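Collagen alpha-1(XV) chain (Homo sapiens, PDB 3N3F) trimerizes through its trimerization domain, probably bringing three chains together for triple-helix folding of a basement-membrane multiplexin collagen. Local coordinates at residues Glu32-Val37 with Trp41-Leu46; Asp10-Lys15 with Thr23-Arg28. All coordinates share one frame; numbering follows the deposited sequence.

Contact 1: Glu32-Val37 with Trp41-Leu46; sequences EFFIRV and WKKLQL
One face of the Phe-34 ring carries the aliphatic stem of Lys-43, whose CG lies 4.0 Å from the ring centroid, displaced toward the rim, in a CH-pi contact. Next along the same face of the sheet, Trp-41 sets CD1 and NE1 of its indole against CG and CD of Arg-36; the guanidinium, turned 39° from the indole plane, is too distant for more than a weak cation-pi attraction and hydrogen-bonds instead to the carbonyls of Val-37 and Ala-16. Lysine suits its site because its methylenes, fully extended from CG, cross the ring while Lys-43 NZ reaches Glu-32 OE2 (2.6 Å), a salt bridge made from above the carboxylate plane. An alanine in place of Lys-43 would probably leave the Glu-32 carboxylate without its lysine mate and take the CG methylene from over the Phe-34 ring. Strands 32-37 and 40-43 form an antiparallel beta hairpin, in which Ile-35 and Lys-42 exchange backbone hydrogen bonds; a further backbone bond runs from Leu-44 N to Phe-33 O (2.9 Å). From the face that Ile-35 shares with Lys-42, Ile-35 CG2 presses tightly on Leu-44 CD1 (3.3 Å), beside Leu-46 of the second subunit. A water bridges Phe-33 N and Leu-44 O.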
ATOM      1  N   GLU A  32      10.789   5.086  -0.749  1.00 20.29           N
ATOM      2  CA  GLU A  32      10.281   4.041   0.126  1.00 19.62           C
ATOM      3  C   GLU A  32       8.898   4.434   0.612  1.00 19.15           C
ATOM      4  O   GLU A  32       8.482   5.585   0.472  1.00 18.12           O
ATOM      5  CB  GLU A  32      11.211   3.837   1.325  1.00 26.85           C
ATOM      6  CG  GLU A  32      12.582   3.315   0.952  1.00 31.77           C
ATOM      7  CD  GLU A  32      13.437   2.996   2.162  1.00 34.78           C
ATOM      8  OE1 GLU A  32      13.652   3.899   3.000  1.00 37.05           O
ATOM      9  OE2 GLU A  32      13.898   1.841   2.270  1.00 39.66           O
ATOM     10  N   PHE A  33       8.187   3.473   1.185  1.00 17.00           N
ATOM     11  CA  PHE A  33       6.847   3.731   1.679  1.00 17.43           C
ATOM     12  C   PHE A  33       6.666   3.260   3.107  1.00 15.39           C
ATOM     13  O   PHE A  33       7.175   2.211   3.501  1.00 15.68           O
ATOM     14  CB  PHE A  33       5.819   3.046   0.779  1.00 23.92           C
ATOM     15  CG  PHE A  33       5.023   3.997  -0.072  1.00 25.47           C
ATOM     16  CD1 PHE A  33       3.901   4.640   0.443  1.00 26.14           C
ATOM     17  CD2 PHE A  33       5.389   4.242  -1.392  1.00 27.84           C
ATOM     18  CE1 PHE A  33       3.150   5.515  -0.346  1.00 26.79           C
ATOM     19  CE2 PHE A  33       4.646   5.116  -2.190  1.00 26.69           C
ATOM     20  CZ  PHE A  33       3.525   5.751  -1.666  1.00 26.71           C
ATOM     21  N   PHE A  34       5.938   4.059   3.875  1.00 14.44           N
ATOM     22  CA  PHE A  34       5.627   3.756   5.265  1.00 15.20           C
ATOM     23  C   PHE A  34       4.132   3.949   5.425  1.00 13.96           C
ATOM     24  O   PHE A  34       3.479   4.514   4.552  1.00 12.99           O
ATOM     25  CB  PHE A  34       6.354   4.717   6.207  1.00 17.09           C
ATOM     26  CG  PHE A  34       7.795   4.379   6.421  1.00 19.37           C
ATOM     27  CD1 PHE A  34       8.184   3.602   7.508  1.00 18.71           C
ATOM     28  CD2 PHE A  34       8.768   4.823   5.530  1.00 18.40           C
ATOM     29  CE1 PHE A  34       9.521   3.274   7.703  1.00 20.01           C
ATOM     30  CE2 PHE A  34      10.105   4.498   5.717  1.00 18.58           C
ATOM     31  CZ  PHE A  34      10.484   3.724   6.805  1.00 21.02           C
ATOM     32  N   ILE A  35       3.587   3.453   6.524  1.00 12.28           N
ATOM     33  CA  ILE A  35       2.171   3.620   6.793  1.00 13.03           C
ATOM     34  C   ILE A  35       2.066   4.179   8.198  1.00 12.01           C
ATOM     35  O   ILE A  35       2.721   3.695   9.115  1.00 11.86           O
ATOM     36  CB  ILE A  35       1.409   2.285   6.736  1.00 29.27           C
ATOM     37  CG1 ILE A  35       2.072   1.273   7.668  1.00 30.83           C
ATOM     38  CG2 ILE A  35       1.380   1.765   5.315  1.00 28.99           C
ATOM     39  CD1 ILE A  35       1.198   0.104   8.008  1.00 38.10           C
ATOM     40  N   ARG A  36       1.256   5.215   8.353  1.00 12.33           N
ATOM     41  CA  ARG A  36       1.045   5.842   9.644  1.00 14.93           C
ATOM     42  C   ARG A  36       0.033   4.968  10.392  1.00 16.27           C
ATOM     43  O   ARG A  36      -1.077   4.751   9.910  1.00 14.51           O
ATOM     44  CB  ARG A  36       0.471   7.246   9.440  1.00 20.33           C
ATOM     45  CG  ARG A  36       1.092   8.330  10.294  1.00 27.26           C
ATOM     46  CD  ARG A  36       1.059   7.961  11.743  1.00 27.26           C
ATOM     47  NE  ARG A  36       1.074   9.123  12.620  1.00 26.62           N
ATOM     48  CZ  ARG A  36       0.944   9.033  13.938  1.00 27.56           C
ATOM     49  NH1 ARG A  36       0.798   7.841  14.496  1.00 26.05           N
ATOM     50  NH2 ARG A  36       0.938  10.123  14.692  1.00 28.67           N
ATOM     51  N   VAL A  37       0.419   4.448  11.549  1.00 17.19           N
ATOM     52  CA  VAL A  37      -0.494   3.616  12.326  1.00 20.57           C
ATOM     53  C   VAL A  37      -0.607   4.130  13.751  1.00 22.82           C
ATOM     54  O   VAL A  37      -0.075   5.184  14.090  1.00 23.51           O
ATOM     55  CB  VAL A  37      -0.034   2.142  12.374  1.00 17.89           C
ATOM     56  CG1 VAL A  37       0.069   1.588  10.965  1.00 20.08           C
ATOM     57  CG2 VAL A  37       1.292   2.027  13.098  1.00 19.81           C
ATOM     58  N   TRP A  41       4.648   4.303  13.013  1.00 16.30           N
ATOM     59  CA  TRP A  41       4.625   3.971  11.600  1.00 16.14           C
ATOM     60  C   TRP A  41       5.124   2.544  11.441  1.00 14.83           C
ATOM     61  O   TRP A  41       5.693   1.959  12.364  1.00 15.17           O
ATOM     62  CB  TRP A  41       5.574   4.876  10.804  1.00 18.87           C
ATOM     63  CG  TRP A  41       5.436   6.350  11.032  1.00 18.73           C
ATOM     64  CD1 TRP A  41       4.804   7.251  10.222  1.00 19.20           C
ATOM     65  CD2 TRP A  41       6.003   7.106  12.106  1.00 20.87           C
ATOM     66  NE1 TRP A  41       4.951   8.523  10.720  1.00 21.44           N
ATOM     67  CE2 TRP A  41       5.684   8.463  11.877  1.00 22.35           C
ATOM     68  CE3 TRP A  41       6.758   6.770  13.241  1.00 22.66           C
ATOM     69  CZ2 TRP A  41       6.090   9.486  12.743  1.00 23.67           C
ATOM     70  CZ3 TRP A  41       7.162   7.790  14.101  1.00 22.62           C
ATOM     71  CH2 TRP A  41       6.828   9.129  13.846  1.00 23.31           C
ATOM     72  N   LYS A  42       4.909   1.996  10.253  1.00 14.34           N
ATOM     73  CA  LYS A  42       5.377   0.662   9.902  1.00 13.96           C
ATOM     74  C   LYS A  42       5.854   0.764   8.463  1.00 16.24           C
ATOM     75  O   LYS A  42       5.178   1.353   7.621  1.00 14.79           O
ATOM     76  CB  LYS A  42       4.254  -0.369  10.016  1.00 15.16           C
ATOM     77  CG  LYS A  42       3.950  -0.807  11.443  1.00 15.04           C
ATOM     78  CD  LYS A  42       2.906  -1.917  11.459  1.00 13.10           C
ATOM     79  CE  LYS A  42       2.728  -2.490  12.849  1.00 15.08           C
ATOM     80  NZ  LYS A  42       1.723  -3.591  12.870  1.00 15.53           N
ATOM     81  N   LYS A  43       7.023   0.204   8.184  1.00 16.95           N
ATOM     82  CA  LYS A  43       7.588   0.260   6.844  1.00 18.82           C
ATOM     83  C   LYS A  43       6.970  -0.780   5.925  1.00 18.90           C
ATOM     84  O   LYS A  43       6.828  -1.943   6.298  1.00 19.16           O
ATOM     85  CB  LYS A  43       9.105   0.052   6.902  1.00 22.02           C
ATOM     86  CG  LYS A  43       9.803   0.248   5.569  1.00 25.42           C
ATOM     87  CD  LYS A  43      11.315   0.244   5.718  1.00 27.06           C
ATOM     88  CE  LYS A  43      11.983   0.671   4.422  1.00 28.65           C
ATOM     89  NZ  LYS A  43      13.453   0.818   4.569  1.00 30.33           N
ATOM     90  N   LEU A  44       6.593  -0.352   4.726  1.00 15.63           N
ATOM     91  CA  LEU A  44       6.013  -1.257   3.752  1.00 16.90           C
ATOM     92  C   LEU A  44       7.164  -1.969   3.040  1.00 17.28           C
ATOM     93  O   LEU A  44       8.137  -1.330   2.645  1.00 17.10           O
ATOM     94  CB  LEU A  44       5.184  -0.473   2.734  1.00 28.68           C
ATOM     95  CG  LEU A  44       3.786  -1.026   2.450  1.00 29.45           C
ATOM     96  CD1 LEU A  44       2.839  -0.533   3.514  1.00 31.79           C
ATOM     97  CD2 LEU A  44       3.305  -0.544   1.109  1.00 27.21           C
ATOM     98  N   GLN A  45       7.059  -3.288   2.900  1.00 17.25           N
ATOM     99  CA  GLN A  45       8.075  -4.099   2.226  1.00 19.20           C
ATOM    100  C   GLN A  45       7.987  -3.939   0.711  1.00 18.71           C
ATOM    101  O   GLN A  45       7.028  -4.398   0.081  1.00 21.53           O
ATOM    102  CB  GLN A  45       7.885  -5.573   2.581  1.00 35.74           C
ATOM    103  CG  GLN A  45       7.962  -5.874   4.063  1.00 41.92           C
ATOM    104  CD  GLN A  45       9.387  -5.936   4.580  1.00 46.94           C
ATOM    105  OE1 GLN A  45      10.147  -4.972   4.472  1.00 49.69           O
ATOM    106  NE2 GLN A  45       9.757  -7.080   5.147  1.00 48.02           N
ATOM    107  N   LEU A  46       8.992  -3.297   0.125  1.00 17.33           N
ATOM    108  CA  LEU A  46       9.017  -3.076  -1.317  1.00 16.76           C
ATOM    109  C   LEU A  46      10.184  -3.804  -1.965  1.00 17.72           C
ATOM    110  O   LEU A  46      11.215  -4.035  -1.335  1.00 15.64           O
ATOM    111  CB  LEU A  46       9.127  -1.584  -1.621  1.00 15.45           C
ATOM    112  CG  LEU A  46       7.981  -0.697  -1.139  1.00 17.13           C
ATOM    113  CD1 LEU A  46       8.294   0.758  -1.448  1.00 19.69           C
ATOM    114  CD2 LEU A  46       6.701  -1.125  -1.810  1.00 18.97           C
TER
HETATM  115  O   HOH W   1       9.507   0.930   1.650  1.00 15.10           O

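Contact 2: Asp10-Lys15 with Thr23-Arg28; sequences DDMLQK and TFIYLR
Met-12 on helix 9-13 faces Leu-27 on strand 23-27 with their CA atoms 8.1 Å apart, a spacing at which the two backbones exchange no hydrogen bond and side chains alone make the contact. Met-12 does the work from the helix. Its CG stands anti to the backbone N (chi1 172°) and the next torsion is also extended, which carries the thioether straight out from the helix to the strand. There Met-12 SD rests 3.7 Å from Ile-25 CG2 and only slightly farther from CD1 of the same residue, meeting both branches of the isoleucine as the two side chains cross at a slant. A bend at the last torsion (chi3 87°) then turns CE aside from Ile-25, toward Phe-34. Nearer the helix backbone, Met-12 CB touches Leu-27 CD2 at 4.2 Å, a looser apolar contact. An unbranched, flexible methionine can fit itself to an uneven wall of methyl groups, whereas the beta-branched Ile-25 suits an extended strand and offers two carbons to the sulfur. Phe-6, Phe-34 and Trp-41, from the other three strands of the sheet, also pack on Met-12, so the sulfur-bearing chain lies among apolar neighbours. Just beyond the helix, Lys-15 NZ reaches back to Asp-11 OD1 (2.8 Å) in a salt bridge, with the carboxylate met from above its plane. Strand 3-6, helix 9-13 and strand 23-27 form a beta-alpha-beta unit with parallel strands, and the helix packing over the sheet through Met-12 is characteristic of that crossover.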
ATOM      1  N   ASP A  10      13.526  11.188   8.457  1.00 12.78           N
ATOM      2  CA  ASP A  10      13.577  12.108   9.586  1.00 15.75           C
ATOM      3  C   ASP A  10      12.500  13.183   9.533  1.00 15.48           C
ATOM      4  O   ASP A  10      11.923  13.542  10.564  1.00 16.48           O
ATOM      5  CB  ASP A  10      14.970  12.725   9.694  1.00 27.88           C
ATOM      6  CG  ASP A  10      15.997  11.723  10.179  1.00 32.98           C
ATOM      7  OD1 ASP A  10      15.783  11.156  11.272  1.00 35.11           O
ATOM      8  OD2 ASP A  10      17.001  11.489   9.477  1.00 34.43           O
ATOM      9  N   ASP A  11      12.225  13.690   8.337  1.00 14.52           N
ATOM     10  CA  ASP A  11      11.183  14.697   8.173  1.00 14.71           C
ATOM     11  C   ASP A  11       9.853  14.041   8.571  1.00 14.23           C
ATOM     12  O   ASP A  11       9.022  14.646   9.243  1.00 12.76           O
ATOM     13  CB  ASP A  11      11.143  15.173   6.719  1.00 37.10           C
ATOM     14  CG  ASP A  11      10.297  16.414   6.533  1.00 42.97           C
ATOM     15  OD1 ASP A  11      10.487  17.387   7.296  1.00 49.26           O
ATOM     16  OD2 ASP A  11       9.448  16.425   5.617  1.00 48.45           O
ATOM     17  N   MET A  12       9.667  12.788   8.169  1.00 15.98           N
ATOM     18  CA  MET A  12       8.453  12.051   8.507  1.00 16.69           C
ATOM     19  C   MET A  12       8.333  11.862  10.025  1.00 17.23           C
ATOM     20  O   MET A  12       7.271  12.091  10.607  1.00 15.05           O
ATOM     21  CB  MET A  12       8.464  10.680   7.822  1.00 18.13           C
ATOM     22  CG  MET A  12       7.331   9.755   8.251  1.00 14.77           C
ATOM     23  SD  MET A  12       7.522   8.062   7.626  1.00 17.63           S
ATOM     24  CE  MET A  12       8.529   7.322   8.894  1.00 16.84           C
ATOM     25  N   LEU A  13       9.429  11.445  10.657  1.00 14.83           N
ATOM     26  CA  LEU A  13       9.463  11.206  12.098  1.00 15.83           C
ATOM     27  C   LEU A  13       9.097  12.417  12.959  1.00 16.98           C
ATOM     28  O   LEU A  13       8.550  12.263  14.046  1.00 14.78           O
ATOM     29  CB  LEU A  13      10.848  10.697  12.519  1.00 18.96           C
ATOM     30  CG  LEU A  13      11.306   9.317  12.036  1.00 18.81           C
ATOM     31  CD1 LEU A  13      12.744   9.076  12.476  1.00 15.91           C
ATOM     32  CD2 LEU A  13      10.389   8.234  12.591  1.00 19.00           C
ATOM     33  N   GLN A  14       9.394  13.621  12.484  1.00 19.76           N
ATOM     34  CA  GLN A  14       9.077  14.810  13.268  1.00 23.16           C
ATOM     35  C   GLN A  14       7.695  15.393  12.980  1.00 21.99           C
ATOM     36  O   GLN A  14       7.271  16.357  13.623  1.00 22.87           O
ATOM     37  CB  GLN A  14      10.156  15.878  13.063  1.00 38.65           C
ATOM     38  CG  GLN A  14      10.323  16.353  11.633  1.00 44.80           C
ATOM     39  CD  GLN A  14      11.505  17.293  11.471  1.00 47.04           C
ATOM     40  OE1 GLN A  14      11.706  17.880  10.408  1.00 50.78           O
ATOM     41  NE2 GLN A  14      12.299  17.433  12.529  1.00 49.31           N
ATOM     42  N   LYS A  15       6.985  14.797  12.031  1.00 19.69           N
ATOM     43  CA  LYS A  15       5.657  15.276  11.665  1.00 18.13           C
ATOM     44  C   LYS A  15       4.585  14.203  11.817  1.00 17.37           C
ATOM     45  O   LYS A  15       3.695  14.073  10.981  1.00 16.44           O
ATOM     46  CB  LYS A  15       5.684  15.807  10.231  1.00 21.84           C
ATOM     47  CG  LYS A  15       6.586  17.025  10.064  1.00 23.37           C
ATOM     48  CD  LYS A  15       6.690  17.460   8.615  1.00 27.52           C
ATOM     49  CE  LYS A  15       7.436  18.782   8.488  1.00 31.92           C
ATOM     50  NZ  LYS A  15       8.797  18.719   9.082  1.00 33.15           N
ATOM     51  N   THR A  23      -2.737   6.235   6.908  1.00 21.81           N
ATOM     52  CA  THR A  23      -2.323   6.954   5.703  1.00 19.61           C
ATOM     53  C   THR A  23      -0.993   6.399   5.205  1.00 18.18           C
ATOM     54  O   THR A  23      -0.164   5.959   5.997  1.00 18.42           O
ATOM     55  CB  THR A  23      -2.136   8.470   5.981  1.00 26.28           C
ATOM     56  OG1 THR A  23      -3.386   9.047   6.367  1.00 31.38           O
ATOM     57  CG2 THR A  23      -1.618   9.186   4.743  1.00 25.63           C
ATOM     58  N   PHE A  24      -0.799   6.410   3.890  1.00 16.34           N
ATOM     59  CA  PHE A  24       0.442   5.931   3.295  1.00 15.00           C
ATOM     60  C   PHE A  24       1.432   7.087   3.173  1.00 12.89           C
ATOM     61  O   PHE A  24       1.052   8.199   2.811  1.00 13.62           O
ATOM     62  CB  PHE A  24       0.165   5.316   1.925  1.00 16.25           C
ATOM     63  CG  PHE A  24      -0.447   3.946   1.996  1.00 16.96           C
ATOM     64  CD1 PHE A  24       0.348   2.829   2.220  1.00 17.90           C
ATOM     65  CD2 PHE A  24      -1.820   3.776   1.859  1.00 18.53           C
ATOM     66  CE1 PHE A  24      -0.215   1.552   2.308  1.00 20.82           C
ATOM     67  CE2 PHE A  24      -2.395   2.508   1.946  1.00 21.30           C
ATOM     68  CZ  PHE A  24      -1.587   1.395   2.172  1.00 23.80           C
ATOM     69  N   ILE A  25       2.699   6.816   3.478  1.00 14.19           N
ATOM     70  CA  ILE A  25       3.741   7.841   3.433  1.00 12.35           C
ATOM     71  C   ILE A  25       4.884   7.497   2.481  1.00 12.62           C
ATOM     72  O   ILE A  25       5.583   6.506   2.662  1.00 14.24           O
ATOM     73  CB  ILE A  25       4.341   8.075   4.837  1.00 14.09           C
ATOM     74  CG1 ILE A  25       3.234   8.445   5.827  1.00 14.82           C
ATOM     75  CG2 ILE A  25       5.397   9.177   4.770  1.00 13.77           C
ATOM     76  CD1 ILE A  25       3.726   8.625   7.251  1.00 15.53           C
ATOM     77  N   TYR A  26       5.077   8.340   1.477  1.00 12.31           N
ATOM     78  CA  TYR A  26       6.130   8.143   0.491  1.00 14.34           C
ATOM     79  C   TYR A  26       7.344   8.987   0.849  1.00 15.61           C
ATOM     80  O   TYR A  26       7.212  10.165   1.178  1.00 18.65           O
ATOM     81  CB  TYR A  26       5.608   8.541  -0.893  1.00 12.63           C
ATOM     82  CG  TYR A  26       6.602   8.451  -2.037  1.00 16.41           C
ATOM     83  CD1 TYR A  26       7.271   7.261  -2.319  1.00 13.60           C
ATOM     84  CD2 TYR A  26       6.786   9.528  -2.905  1.00 15.16           C
ATOM     85  CE1 TYR A  26       8.086   7.140  -3.445  1.00 17.22           C
ATOM     86  CE2 TYR A  26       7.598   9.419  -4.033  1.00 17.66           C
ATOM     87  CZ  TYR A  26       8.240   8.220  -4.298  1.00 18.48           C
ATOM     88  OH  TYR A  26       9.002   8.089  -5.434  1.00 19.05           O
ATOM     89  N   LEU A  27       8.525   8.382   0.814  1.00 15.39           N
ATOM     90  CA  LEU A  27       9.749   9.118   1.099  1.00 17.38           C
ATOM     91  C   LEU A  27      10.416   9.365  -0.248  1.00 19.00           C
ATOM     92  O   LEU A  27      10.948   8.443  -0.867  1.00 19.03           O
ATOM     93  CB  LEU A  27      10.668   8.315   2.023  1.00 20.06           C
ATOM     94  CG  LEU A  27      10.061   7.938   3.380  1.00 18.20           C
ATOM     95  CD1 LEU A  27      11.156   7.387   4.279  1.00 19.63           C
ATOM     96  CD2 LEU A  27       9.421   9.162   4.034  1.00 19.70           C
ATOM     97  N   ARG A  28      10.359  10.614  -0.700  1.00 21.80           N
ATOM     98  CA  ARG A  28      10.909  11.004  -1.993  1.00 25.15           C
ATOM     99  C   ARG A  28      12.368  10.629  -2.218  1.00 24.93           C
ATOM    100  O   ARG A  28      12.712  10.062  -3.252  1.00 25.91           O
ATOM    101  CB  ARG A  28      10.723  12.515  -2.210  1.00 24.54           C
ATOM    102  CG  ARG A  28       9.260  12.967  -2.225  1.00 24.78           C
ATOM    103  CD  ARG A  28       9.113  14.392  -2.745  1.00 25.99           C
ATOM    104  NE  ARG A  28       9.824  15.371  -1.924  1.00 28.15           N
ATOM    105  CZ  ARG A  28       9.312  15.982  -0.858  1.00 29.58           C
ATOM    106  NH1 ARG A  28       8.069  15.729  -0.464  1.00 29.06           N
ATOM    107  NH2 ARG A  28      10.052  16.847  -0.178  1.00 30.04           N
TER

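From the N terminus, the chain runs through strand 3-6 into helix 9-13, and contact 2 closes the first loop when strand 23-27 returns against the helix after seven residues between Lys-15 and Thr-23. Contact 1 closes a second, tighter loop, with three residues between Val-37 and Trp-41. The two loops follow in series, neither nesting nor crossing. They meet in one mixed sheet, where strands 23-27 and 32-37 are antiparallel neighbours probably linked by Ile-25 N to Phe-34 O (2.7 Å) and Leu-27 N to Glu-32 O. Contact 2 thus ties the helix to the sheet, contact 1 adds strand 40-43, the last of this chain's sheet, which continues into the second subunit, and both reach the third subunit.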